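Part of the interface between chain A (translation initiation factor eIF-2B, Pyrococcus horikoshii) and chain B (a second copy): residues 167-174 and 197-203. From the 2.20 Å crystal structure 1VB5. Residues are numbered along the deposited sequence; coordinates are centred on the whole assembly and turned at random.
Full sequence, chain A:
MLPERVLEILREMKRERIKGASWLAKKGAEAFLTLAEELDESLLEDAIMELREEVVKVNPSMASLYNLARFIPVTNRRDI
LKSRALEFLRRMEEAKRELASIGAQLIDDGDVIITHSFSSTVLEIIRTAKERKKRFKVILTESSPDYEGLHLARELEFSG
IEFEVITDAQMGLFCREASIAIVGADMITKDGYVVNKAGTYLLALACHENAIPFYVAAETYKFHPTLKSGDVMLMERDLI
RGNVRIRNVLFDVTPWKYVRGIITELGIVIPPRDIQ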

# COMPACT_ATOMS: atom_id res chain seq x y z
N THR A 167 3.42 -1.54 7.19
CA THR A 167 3.30 -2.04 5.82
C THR A 167 2.80 -0.86 5.00
O THR A 167 2.20 0.07 5.54
CB THR A 167 2.28 -3.19 5.69
OG1 THR A 167 1.00 -2.73 6.14
CG2 THR A 167 2.72 -4.40 6.53
N ASP A 168 3.04 -0.90 3.69
CA ASP A 168 2.62 0.18 2.82
C ASP A 168 1.12 0.48 2.93
O ASP A 168 0.71 1.65 2.96
CB ASP A 168 2.99 -0.15 1.37
CG ASP A 168 4.48 -0.44 1.19
OD1 ASP A 168 5.29 -0.02 2.05
OD2 ASP A 168 4.86 -1.09 0.18
N ALA A 169 0.32 -0.57 2.99
CA ALA A 169 -1.14 -0.45 3.07
C ALA A 169 -1.62 0.29 4.32
O ALA A 169 -2.75 0.76 4.36
CB ALA A 169 -1.78 -1.84 3.01
N GLN A 170 -0.77 0.39 5.33
CA GLN A 170 -1.13 1.06 6.58
C GLN A 170 -0.81 2.56 6.66
O GLN A 170 -0.93 3.16 7.73
CB GLN A 170 -0.45 0.36 7.76
CG GLN A 170 -1.04 -0.96 8.18
CD GLN A 170 -0.18 -1.66 9.22
OE1 GLN A 170 0.76 -2.39 8.88
NE2 GLN A 170 -0.46 -1.40 10.49
N MET A 171 -0.42 3.17 5.54
CA MET A 171 -0.07 4.60 5.56
C MET A 171 -1.22 5.52 5.94
O MET A 171 -1.00 6.54 6.61
CB MET A 171 0.50 5.02 4.20
CG MET A 171 1.83 4.37 3.90
SD MET A 171 2.60 5.00 2.40
CE MET A 171 1.63 4.16 1.12
N GLY A 172 -2.43 5.18 5.53
CA GLY A 172 -3.57 6.00 5.86
C GLY A 172 -3.82 5.99 7.36
O GLY A 172 -4.09 7.03 7.96
N LEU A 173 -3.73 4.81 7.96
CA LEU A 173 -3.93 4.66 9.40
C LEU A 173 -2.88 5.43 10.18
O LEU A 173 -3.15 5.90 11.28
CB LEU A 173 -3.85 3.19 9.80
CG LEU A 173 -5.01 2.27 9.41
CD1 LEU A 173 -4.56 0.81 9.50
CD2 LEU A 173 -6.19 2.53 10.34
N PHE A 174 -1.68 5.55 9.63
CA PHE A 174 -0.64 6.26 10.35
C PHE A 174 -0.32 7.72 10.01
O PHE A 174 0.31 8.37 10.85
CB PHE A 174 0.66 5.45 10.35
CG PHE A 174 0.61 4.22 11.22
CD1 PHE A 174 -0.00 3.05 10.78
CD2 PHE A 174 1.14 4.26 12.51
CE1 PHE A 174 -0.09 1.93 11.61
CE2 PHE A 174 1.06 3.14 13.35
CZ PHE A 174 0.44 1.98 12.90
N LYS B 197 -9.91 -4.59 5.33
CA LYS B 197 -8.47 -4.78 5.32
C LYS B 197 -7.73 -3.45 5.18
O LYS B 197 -8.11 -2.59 4.38
CB LYS B 197 -8.08 -5.71 4.16
CG LYS B 197 -6.59 -6.04 4.10
CD LYS B 197 -6.17 -6.92 5.27
CE LYS B 197 -4.64 -6.97 5.40
NZ LYS B 197 -3.98 -7.38 4.13
N ALA B 198 -6.68 -3.27 5.98
CA ALA B 198 -5.87 -2.06 5.95
C ALA B 198 -5.46 -1.76 4.51
O ALA B 198 -4.99 -2.65 3.79
CB ALA B 198 -4.63 -2.24 6.81
N GLY B 199 -5.65 -0.51 4.09
CA GLY B 199 -5.31 -0.14 2.73
C GLY B 199 -6.53 0.22 1.89
O GLY B 199 -6.41 0.94 0.90
N THR B 200 -7.70 -0.28 2.29
CA THR B 200 -8.94 -0.02 1.56
C THR B 200 -9.20 1.48 1.51
O THR B 200 -9.67 2.01 0.50
CB THR B 200 -10.15 -0.72 2.25
OG1 THR B 200 -9.89 -2.12 2.37
CG2 THR B 200 -11.42 -0.51 1.43
N TYR B 201 -8.90 2.16 2.61
CA TYR B 201 -9.08 3.61 2.71
C TYR B 201 -8.27 4.30 1.61
O TYR B 201 -8.77 5.20 0.92
CB TYR B 201 -8.62 4.07 4.10
CG TYR B 201 -8.55 5.58 4.31
CD1 TYR B 201 -9.68 6.38 4.13
CD2 TYR B 201 -7.36 6.19 4.72
CE1 TYR B 201 -9.63 7.77 4.36
CE2 TYR B 201 -7.30 7.57 4.95
CZ TYR B 201 -8.43 8.35 4.77
OH TYR B 201 -8.37 9.70 5.01
N LEU B 202 -7.02 3.88 1.44
CA LEU B 202 -6.16 4.48 0.41
C LEU B 202 -6.74 4.23 -0.97
O LEU B 202 -6.70 5.10 -1.84
CB LEU B 202 -4.74 3.91 0.48
CG LEU B 202 -4.07 4.03 1.85
CD1 LEU B 202 -2.68 3.39 1.81
CD2 LEU B 202 -3.99 5.50 2.24
N LEU B 203 -7.28 3.03 -1.18
CA LEU B 203 -7.87 2.71 -2.48
C LEU B 203 -9.05 3.66 -2.68
O LEU B 203 -9.24 4.21 -3.76
CB LEU B 203 -8.38 1.26 -2.49
CG LEU B 203 -8.47 0.50 -3.82
CD1 LEU B 203 -9.51 -0.61 -3.72
CD2 LEU B 203 -8.82 1.43 -4.94

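The contact between these two stretches is a close, largely apolar packing of two helix starts, built on small residues and van der Waals approach, with no hydrogen bond crossing from one stretch to the other. Together the two sides bury 307 Å² against each other.

The backbones come nearest at Ala A169 and Gly B199, whose CA atoms lie 4.2 Å apart. Here Ala A169 O sits 3.2 Å from Gly B199 CA and also 3.2 Å from Gly B199 N, but the angle at the amide is too poor for a hydrogen bond, so the carbonyl simply packs against the glycine. Ala A169 CB, in turn, rests 3.4 Å from Ala B198 O.

Gly B199 is suited to this place on two counts. It follows Ala B198 in a type II turn from Lys B197 to Thr B200, and its phi/psi of 113/-23° would jam a CB against the carbonyl oxygen of Ala B198. An ideal CB would also fall 3.0 Å from Ala A169 CB, a clash across the interface. The turn is closed by the bond from Thr B200 N to Lys B197 O (3.1 Å), and the same carbonyl oxygen accepts a hydrogen bond from Thr B200 OG1 at 2.7 Å. Gly B199 then serves as the N-cap residue of the helix that begins at Thr B200, its O receiving Leu B203 N at 3.1 Å.

From the first turn of that helix, Leu B202 points toward chain A and has the largest area covered in the contact, 63 Å². Its CD1 lies 3.7 Å from Ala A169 O and 4.3 Å from Met A171 CB, while its CD2 lies 3.7 Å from Gly A172 N. The leucine thus packs against both backbone and side-chain atoms where the 3-10 segment of chain A gives way to helix.

Gly A172 makes room for this approach. Its CA meets the edge of the Tyr B201 ring, near the ring plane, at 4.0 Å from Tyr B201 CD2. A CB here would point toward chain B and clash twice, at 2.7 Å from Tyr B201 CD2 and 3.0 Å from Leu B202 CD2; the bare backbone lets both side chains come in.

Ala B198 extends the apolar surface. Its CB points toward chain A and lies 4.1 Å from Leu A173 CD1 and 4.1 Å from Gln A170 CG, so that even the glutamine contributes an aliphatic carbon here.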